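Local coordinates for protein sortase B (Clostridium perfringens, PDB 5YFK) that is a class B sortase, probably a cysteine transpeptidase that joins proteins to the cell wall, here with its predicted nucleophilic cysteine replaced by serine, at residues N19-S24 and N65-V70; E164-T169 and E185-F190. The protein carries 1 engineered substitution. All coordinates share one frame; numbering follows the deposited sequence.

Contact 1: residues N19-S24 and N65-V70; sequences NLRSLS and NIDFPV
Arg21 and Asp67 form the one ion pair between the 19-24 turn and strand 67-72. The bond runs from Arg21 NE, not from the terminal nitrogens, to Asp67 OD2 at 2.9 Å, and it is clearly bent, with an N-H...O angle of 138°. The guanidinium presents its edge to the oxygen, yet the two flat groups are turned 66° apart, and NE reaches OD2 from above the carboxylate plane. NH2 stays 3.9 Å from the same OD2, so this is a single-oxygen pairing and not the two-pronged, coplanar kind. The aliphatic part of the arginine lies close as well, with Arg21 CD 3.6 Å from Asp67 OD2. The first torsion of Asp67 (chi1 -167°) sets CG beside the carbonyl carbon and swings the carboxylate to the arginine; its other oxygen, OD1, accepts a hydrogen bond from Trp58 NE1 on strand 55-61. Two different donors thus hold the two oxygens, which probably restricts the rotation of the carboxylate.

The strand belongs to the sortase beta-fold, where 67-72 runs antiparallel to 55-61 in the mixed sheet; the segment preceding helix 35-51 packs against it as part of the N-terminal region. Alternation along the strand sends Asp67 and Pro69 toward this N-terminal segment, while Phe68 points away from it and meets Ile94.

The apolar share of the contact is small and buried. Leu20 CD1 touches Pro69 CG at 4.0 Å, the leucine side chain crossing the proline ring at about a right angle, and Phe84 from a loop packs on both residues. Ser24 also faces the strand, but its OG remains 4.2 Å from Asp67 OD1 and accepts a hydrogen bond from Leu26 N, while Trp58 packs against its side chain.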
ATOM      1  N   ASN A  19      11.396  13.267   8.305  1.00 49.85           N
ATOM      2  CA  ASN A  19      11.729  14.449   7.515  1.00 64.92           C
ATOM      3  C   ASN A  19      10.838  14.562   6.271  1.00 59.41           C
ATOM      4  O   ASN A  19      10.256  15.615   5.996  1.00 54.92           O
ATOM      5  CB  ASN A  19      13.202  14.380   7.095  1.00 76.16           C
ATOM      6  CG  ASN A  19      13.578  15.455   6.098  1.00 98.51           C
ATOM      7  OD1 ASN A  19      13.368  15.304   4.893  1.00104.94           O
ATOM      8  ND2 ASN A  19      14.193  16.525   6.589  1.00108.11           N
ATOM      9  N   LEU A  20      10.723  13.459   5.536  1.00 48.97           N
ATOM     10  CA  LEU A  20      10.009  13.434   4.266  1.00 42.48           C
ATOM     11  C   LEU A  20       8.527  13.723   4.439  1.00 39.02           C
ATOM     12  O   LEU A  20       7.846  14.065   3.479  1.00 43.53           O
ATOM     13  CB  LEU A  20      10.164  12.068   3.598  1.00 37.43           C
ATOM     14  CG  LEU A  20      11.585  11.686   3.200  1.00 39.03           C
ATOM     15  CD1 LEU A  20      11.634  10.228   2.756  1.00 36.01           C
ATOM     16  CD2 LEU A  20      12.080  12.617   2.102  1.00 41.39           C
ATOM     17  N   ARG A  21       8.002  13.415   5.617  1.00 36.06           N
ATOM     18  CA  ARG A  21       6.576  13.534   5.877  1.00 35.33           C
ATOM     19  C   ARG A  21       6.101  14.978   5.739  1.00 39.85           C
ATOM     20  O   ARG A  21       4.927  15.245   5.448  1.00 30.07           O
ATOM     21  CB  ARG A  21       6.272  13.031   7.278  1.00 48.88           C
ATOM     22  CG  ARG A  21       4.850  12.544   7.447  1.00 54.18           C
ATOM     23  CD  ARG A  21       4.731  11.723   8.712  1.00 58.90           C
ATOM     24  NE  ARG A  21       3.456  11.950   9.380  1.00 71.72           N
ATOM     25  CZ  ARG A  21       3.270  11.848  10.693  1.00 90.23           C
ATOM     26  NH1 ARG A  21       4.292  11.575  11.495  1.00 81.22           N
ATOM     27  NH2 ARG A  21       2.068  12.050  11.211  1.00 93.59           N
ATOM     28  N   SER A  22       7.037  15.906   5.890  1.00 33.43           N
ATOM     29  CA  SER A  22       6.737  17.321   5.698  1.00 46.34           C
ATOM     30  C   SER A  22       6.617  17.624   4.204  1.00 42.28           C
ATOM     31  O   SER A  22       5.959  18.580   3.811  1.00 45.22           O
ATOM     32  CB  SER A  22       7.835  18.180   6.330  1.00 50.94           C
ATOM     33  OG  SER A  22       8.990  18.196   5.506  1.00 44.21           O
ATOM     34  N   LEU A  23       7.106  16.696   3.383  1.00 49.69           N
ATOM     35  CA  LEU A  23       6.978  16.784   1.928  1.00 44.48           C
ATOM     36  C   LEU A  23       5.743  16.056   1.411  1.00 40.48           C
ATOM     37  O   LEU A  23       5.620  15.812   0.211  1.00 38.75           O
ATOM     38  CB  LEU A  23       8.206  16.179   1.255  1.00 48.60           C
ATOM     39  CG  LEU A  23       9.367  17.116   0.942  1.00 45.73           C
ATOM     40  CD1 LEU A  23      10.378  16.367   0.094  1.00 42.45           C
ATOM     41  CD2 LEU A  23       8.877  18.370   0.228  1.00 44.85           C
ATOM     42  N   SER A  24       4.837  15.697   2.309  1.00 29.98           N
ATOM     43  CA  SER A  24       3.676  14.922   1.903  1.00 34.25           C
ATOM     44  C   SER A  24       2.712  15.796   1.139  1.00 31.82           C
ATOM     45  O   SER A  24       2.306  16.843   1.628  1.00 35.98           O
ATOM     46  CB  SER A  24       2.957  14.321   3.093  1.00 34.21           C
ATOM     47  OG  SER A  24       1.690  13.855   2.665  1.00 37.12           O
ATOM     48  N   ASN A  65      -0.235   5.135  11.643  1.00 12.93           N
ATOM     49  CA  ASN A  65       0.972   5.896  11.323  1.00 13.47           C
ATOM     50  C   ASN A  65       1.564   5.569   9.965  1.00 14.16           C
ATOM     51  O   ASN A  65       2.710   5.917   9.690  1.00 14.45           O
ATOM     52  CB  ASN A  65       2.037   5.702  12.394  1.00 16.72           C
ATOM     53  CG  ASN A  65       2.568   4.283  12.456  1.00 16.25           C
ATOM     54  OD1 ASN A  65       1.984   3.359  11.915  1.00 14.55           O
ATOM     55  ND2 ASN A  65       3.720   4.123  13.088  1.00 18.48           N
ATOM     56  N   ILE A  66       0.750   4.999   9.094  1.00 12.68           N
ATOM     57  CA  ILE A  66       1.172   4.727   7.733  1.00 14.82           C
ATOM     58  C   ILE A  66       0.950   5.973   6.869  1.00 13.50           C
ATOM     59  O   ILE A  66      -0.170   6.364   6.548  1.00 15.23           O
ATOM     60  CB  ILE A  66       0.475   3.492   7.142  1.00 11.77           C
ATOM     61  CG1 ILE A  66       0.752   2.265   8.000  1.00 12.95           C
ATOM     62  CG2 ILE A  66       0.977   3.224   5.717  1.00 13.15           C
ATOM     63  CD1 ILE A  66      -0.192   1.131   7.685  1.00 15.63           C
ATOM     64  N   ASP A  67       2.052   6.617   6.534  1.00 12.70           N
ATOM     65  CA  ASP A  67       2.070   7.973   5.993  1.00 18.79           C
ATOM     66  C   ASP A  67       3.427   8.174   5.327  1.00 15.96           C
ATOM     67  O   ASP A  67       4.400   8.661   5.948  1.00 17.91           O
ATOM     68  CB  ASP A  67       1.880   8.993   7.116  1.00 17.51           C
ATOM     69  CG  ASP A  67       1.584  10.383   6.611  1.00 26.70           C
ATOM     70  OD1 ASP A  67       1.558  10.613   5.386  1.00 22.10           O
ATOM     71  OD2 ASP A  67       1.361  11.262   7.473  1.00 25.16           O
ATOM     72  N   PHE A  68       3.544   7.668   4.101  1.00 18.62           N
ATOM     73  CA  PHE A  68       4.842   7.461   3.486  1.00 15.03           C
ATOM     74  C   PHE A  68       4.848   7.810   2.000  1.00 17.47           C
ATOM     75  O   PHE A  68       3.889   7.516   1.277  1.00 13.78           O
ATOM     76  CB  PHE A  68       5.260   5.994   3.629  1.00 18.04           C
ATOM     77  CG  PHE A  68       5.429   5.540   5.053  1.00 21.14           C
ATOM     78  CD1 PHE A  68       6.485   6.002   5.812  1.00 30.79           C
ATOM     79  CD2 PHE A  68       4.583   4.597   5.598  1.00 17.53           C
ATOM     80  CE1 PHE A  68       6.652   5.577   7.116  1.00 28.48           C
ATOM     81  CE2 PHE A  68       4.733   4.181   6.899  1.00 22.26           C
ATOM     82  CZ  PHE A  68       5.783   4.660   7.650  1.00 21.15           C
ATOM     83  N   PRO A  69       6.053   8.114   1.482  1.00 17.27           N
ATOM     84  CA  PRO A  69       6.290   8.007   0.047  1.00 16.00           C
ATOM     85  C   PRO A  69       6.482   6.544  -0.390  1.00 14.77           C
ATOM     86  O   PRO A  69       6.830   5.702   0.420  1.00 15.93           O
ATOM     87  CB  PRO A  69       7.594   8.803  -0.137  1.00 16.99           C
ATOM     88  CG  PRO A  69       8.317   8.564   1.146  1.00 16.70           C
ATOM     89  CD  PRO A  69       7.273   8.489   2.226  1.00 17.48           C
ATOM     90  N   VAL A  70       6.008   6.234  -1.587  1.00 13.89           N
ATOM     91  CA  VAL A  70       6.105   4.913  -2.166  1.00 14.09           C
ATOM     92  C   VAL A  70       6.952   4.962  -3.427  1.00 13.53           C
ATOM     93  O   VAL A  70       6.712   5.779  -4.316  1.00 15.44           O
ATOM     94  CB  VAL A  70       4.724   4.357  -2.542  1.00 15.01           C
ATOM     95  CG1 VAL A  70       4.859   2.930  -3.039  1.00 16.42           C
ATOM     96  CG2 VAL A  70       3.790   4.467  -1.358  1.00 14.78           C
TER

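Contact 2: residues E164-T169 and E185-F190; sequences ESEIKT and ESKSLF
Two helices, 160-166 and 174-186, follow strand 146-159 in the sortase domain, and a salt bridge on the protein surface joins Glu166 of the first to Lys187, the residue after Ser186 of the second. Glu166 is the last residue of its helix, and Ile167 is the first to leave helical backbone angles. The backbones stay well separated, with the CA atoms of Glu166 and Lys187 11.7 Å apart, and the gap is spanned by two long side chains approaching from opposite directions.

Glu166 is extended beyond CG and offers its carboxylate to the ammonium group. Lys187 runs nearly straight as far as CE, then bends at its last torsion (chi4 -87°), which turns NZ to the carboxylate. Lys187 NZ also forms a salt bridge with Glu158 OE2 from strand 146-159, its stronger partner, so one ammonium group lies between two carboxylates and may ease their like charges. Tyr156 of the same strand packs on the lysine side chain. The side chain of Glu166 is about 9 Å from that of Arg217, the predicted transition-state stabiliser, a separation that rules out direct contact. Of the two bonds that NZ makes to Glu166, the one to OE1 is weak and also doubtful, because that oxygen is modelled too close to another atom. The other, from Lys187 NZ to Glu166 OE2, is likewise weak, at 3.2 Å.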
ATOM      1  N   GLU A 164       2.370 -15.497  -2.684  1.00 19.35           N
ATOM      2  CA  GLU A 164       3.212 -15.127  -3.813  1.00 21.42           C
ATOM      3  C   GLU A 164       2.710 -15.721  -5.130  1.00 25.39           C
ATOM      4  O   GLU A 164       2.712 -15.028  -6.158  1.00 27.45           O
ATOM      5  CB  GLU A 164       4.632 -15.601  -3.507  1.00 28.06           C
ATOM      6  CG  GLU A 164       5.713 -15.023  -4.374  1.00 44.53           C
ATOM      7  CD  GLU A 164       7.017 -15.761  -4.176  1.00 47.23           C
ATOM      8  OE1 GLU A 164       7.086 -16.602  -3.251  1.00 50.13           O
ATOM      9  OE2 GLU A 164       7.930 -15.572  -5.001  1.00 63.41           O
ATOM     10  N   SER A 165       1.945 -16.797  -4.996  1.00 28.75           N
ATOM     11  CA  SER A 165       1.383 -17.489  -6.134  1.00 30.47           C
ATOM     12  C   SER A 165       0.010 -16.936  -6.492  1.00 32.47           C
ATOM     13  O   SER A 165      -0.468 -17.166  -7.601  1.00 25.30           O
ATOM     14  CB  SER A 165       1.279 -18.995  -5.846  1.00 40.21           C
ATOM     15  OG  SER A 165       0.215 -19.285  -4.942  1.00 32.01           O
ATOM     16  N   GLU A 166      -0.673 -16.336  -5.519  1.00 19.39           N
ATOM     17  CA  GLU A 166      -2.037 -15.870  -5.721  1.00 20.29           C
ATOM     18  C   GLU A 166      -2.094 -14.430  -6.240  1.00 15.24           C
ATOM     19  O   GLU A 166      -3.002 -14.091  -6.998  1.00 16.12           O
ATOM     20  CB  GLU A 166      -2.856 -15.985  -4.430  1.00 22.68           C
ATOM     21  CG  GLU A 166      -3.200 -17.407  -4.029  1.00 30.52           C
ATOM     22  CD  GLU A 166      -3.551 -17.513  -2.567  1.00 34.24           C
ATOM     23  OE1 GLU A 166      -3.401 -16.502  -1.844  1.00 28.30           O
ATOM     24  OE2 GLU A 166      -3.941 -18.612  -2.129  1.00 38.09           O
ATOM     25  N   ILE A 167      -1.231 -13.551  -5.728  1.00 16.02           N
ATOM     26  CA  ILE A 167      -1.388 -12.096  -5.987  1.00 16.76           C
ATOM     27  C   ILE A 167      -1.036 -11.813  -7.463  1.00 19.59           C
ATOM     28  O   ILE A 167      -0.005 -12.281  -7.967  1.00 19.60           O
ATOM     29  CB  ILE A 167      -0.508 -11.238  -5.055  1.00 18.85           C
ATOM     30  CG1 ILE A 167      -0.998 -11.342  -3.597  1.00 18.25           C
ATOM     31  CG2 ILE A 167      -0.502  -9.774  -5.500  1.00 22.78           C
ATOM     32  CD1 ILE A 167      -2.440 -10.916  -3.398  1.00 18.58           C
ATOM     33  N   LYS A 168      -1.918 -11.087  -8.148  1.00 15.46           N
ATOM     34  CA  LYS A 168      -1.782 -10.793  -9.576  1.00 16.17           C
ATOM     35  C   LYS A 168      -1.989  -9.288  -9.789  1.00 19.70           C
ATOM     36  O   LYS A 168      -2.854  -8.687  -9.132  1.00 16.70           O
ATOM     37  CB  LYS A 168      -2.865 -11.523 -10.377  1.00 21.09           C
ATOM     38  CG  LYS A 168      -2.789 -13.045 -10.354  1.00 25.12           C
ATOM     39  CD  LYS A 168      -4.097 -13.652 -10.845  1.00 35.70           C
ATOM     40  CE  LYS A 168      -4.285 -13.464 -12.352  1.00 60.14           C
ATOM     41  NZ  LYS A 168      -5.553 -14.076 -12.862  1.00 58.78           N
ATOM     42  N   THR A 169      -1.231  -8.714 -10.732  1.00 20.80           N
ATOM     43  CA  THR A 169      -1.415  -7.327 -11.190  1.00 20.86           C
ATOM     44  C   THR A 169      -2.012  -7.239 -12.608  1.00 20.39           C
ATOM     45  O   THR A 169      -2.559  -6.210 -12.996  1.00 25.05           O
ATOM     46  CB  THR A 169      -0.080  -6.567 -11.198  1.00 17.80           C
ATOM     47  OG1 THR A 169       0.880  -7.272 -12.002  1.00 22.89           O
ATOM     48  CG2 THR A 169       0.501  -6.438  -9.761  1.00 22.49           C
ATOM     49  N   GLU A 185     -12.190 -11.146  -1.861  1.00 17.09           N
ATOM     50  CA  GLU A 185     -13.264 -10.786  -0.949  1.00 20.83           C
ATOM     51  C   GLU A 185     -13.633 -11.970  -0.032  1.00 21.06           C
ATOM     52  O   GLU A 185     -13.790 -11.793   1.173  1.00 19.39           O
ATOM     53  CB  GLU A 185     -14.485 -10.329  -1.736  1.00 26.10           C
ATOM     54  CG  GLU A 185     -15.625  -9.833  -0.859  1.00 25.07           C
ATOM     55  CD  GLU A 185     -16.832  -9.362  -1.660  1.00 34.81           C
ATOM     56  OE1 GLU A 185     -17.208 -10.042  -2.642  1.00 40.68           O
ATOM     57  OE2 GLU A 185     -17.430  -8.342  -1.263  1.00 37.82           O
ATOM     58  N   SER A 186     -13.672 -13.173  -0.604  1.00 23.63           N
ATOM     59  CA  SER A 186     -14.032 -14.389   0.119  1.00 24.18           C
ATOM     60  C   SER A 186     -13.053 -14.736   1.203  1.00 21.00           C
ATOM     61  O   SER A 186     -13.421 -15.298   2.224  1.00 21.57           O
ATOM     62  CB  SER A 186     -14.124 -15.575  -0.849  1.00 25.76           C
ATOM     63  OG  SER A 186     -15.235 -15.393  -1.691  1.00 36.02           O
ATOM     64  N   LYS A 187     -11.797 -14.378   0.991  1.00 19.45           N
ATOM     65  CA  LYS A 187     -10.738 -14.599   1.968  1.00 23.25           C
ATOM     66  C   LYS A 187     -10.856 -13.722   3.238  1.00 17.59           C
ATOM     67  O   LYS A 187     -10.143 -13.953   4.212  1.00 14.91           O
ATOM     68  CB  LYS A 187      -9.384 -14.302   1.307  1.00 23.82           C
ATOM     69  CG  LYS A 187      -8.842 -15.399   0.431  1.00 23.76           C
ATOM     70  CD  LYS A 187      -7.405 -15.080   0.084  1.00 26.48           C
ATOM     71  CE  LYS A 187      -6.879 -15.901  -1.069  1.00 33.45           C
ATOM     72  NZ  LYS A 187      -6.333 -17.183  -0.572  1.00 30.48           N
ATOM     73  N   SER A 188     -11.560 -12.592   3.144  1.00 16.98           N
ATOM     74  CA  SER A 188     -11.553 -11.617   4.222  1.00 15.96           C
ATOM     75  C   SER A 188     -12.099 -12.219   5.510  1.00 17.65           C
ATOM     76  O   SER A 188     -13.098 -12.952   5.489  1.00 16.87           O
ATOM     77  CB  SER A 188     -12.356 -10.367   3.879  1.00 13.80           C
ATOM     78  OG  SER A 188     -12.159  -9.366   4.869  1.00 14.34           O
ATOM     79  N   LEU A 189     -11.429 -11.896   6.606  1.00 17.11           N
ATOM     80  CA  LEU A 189     -11.940 -12.136   7.963  1.00 17.17           C
ATOM     81  C   LEU A 189     -13.280 -11.459   8.178  1.00 21.67           C
ATOM     82  O   LEU A 189     -14.145 -12.006   8.879  1.00 20.20           O
ATOM     83  CB  LEU A 189     -10.934 -11.593   8.972  1.00 16.99           C
ATOM     84  CG  LEU A 189      -9.594 -12.315   8.965  1.00 19.81           C
ATOM     85  CD1 LEU A 189      -8.558 -11.489   9.703  1.00 22.86           C
ATOM     86  CD2 LEU A 189      -9.697 -13.698   9.590  1.00 25.77           C
ATOM     87  N   PHE A 190     -13.474 -10.309   7.518  1.00 18.15           N
ATOM     88  CA  PHE A 190     -14.595  -9.399   7.785  1.00 21.76           C
ATOM     89  C   PHE A 190     -15.225  -8.925   6.474  1.00 25.11           C
ATOM     90  O   PHE A 190     -14.521  -8.564   5.524  1.00 24.73           O
ATOM     91  CB  PHE A 190     -14.155  -8.171   8.613  1.00 20.43           C
ATOM     92  CG  PHE A 190     -13.351  -8.504   9.836  1.00 20.32           C
ATOM     93  CD1 PHE A 190     -13.845  -9.340  10.808  1.00 16.85           C
ATOM     94  CD2 PHE A 190     -12.072  -7.977  10.011  1.00 19.89           C
ATOM     95  CE1 PHE A 190     -13.083  -9.693  11.906  1.00 19.27           C
ATOM     96  CE2 PHE A 190     -11.286  -8.373  11.067  1.00 21.82           C
ATOM     97  CZ  PHE A 190     -11.808  -9.204  12.045  1.00 20.16           C
TER

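How the contacts relate
Contact 1 is buried at Leu20, Ser24 and Pro69, with its ion pair at the more exposed edge, and contact 2 lies at the surface; they sit on opposite sides of the chain's centre, with centres 27 Å apart and no shared element. The 19-24/65-70 pair joins an N-terminal turn to a sheet strand, whereas 164-169/185-190 joins residues of two helical segments. Each has one salt bridge whose charged group takes a second partner from a strand, Trp58 in contact 1 and Glu158 in contact 2. Otherwise the chemistry differs: the first adds a leucine-proline packing and buries 188 Å², while the second is polar throughout, weaker in its bonds, and buries only 71 Å².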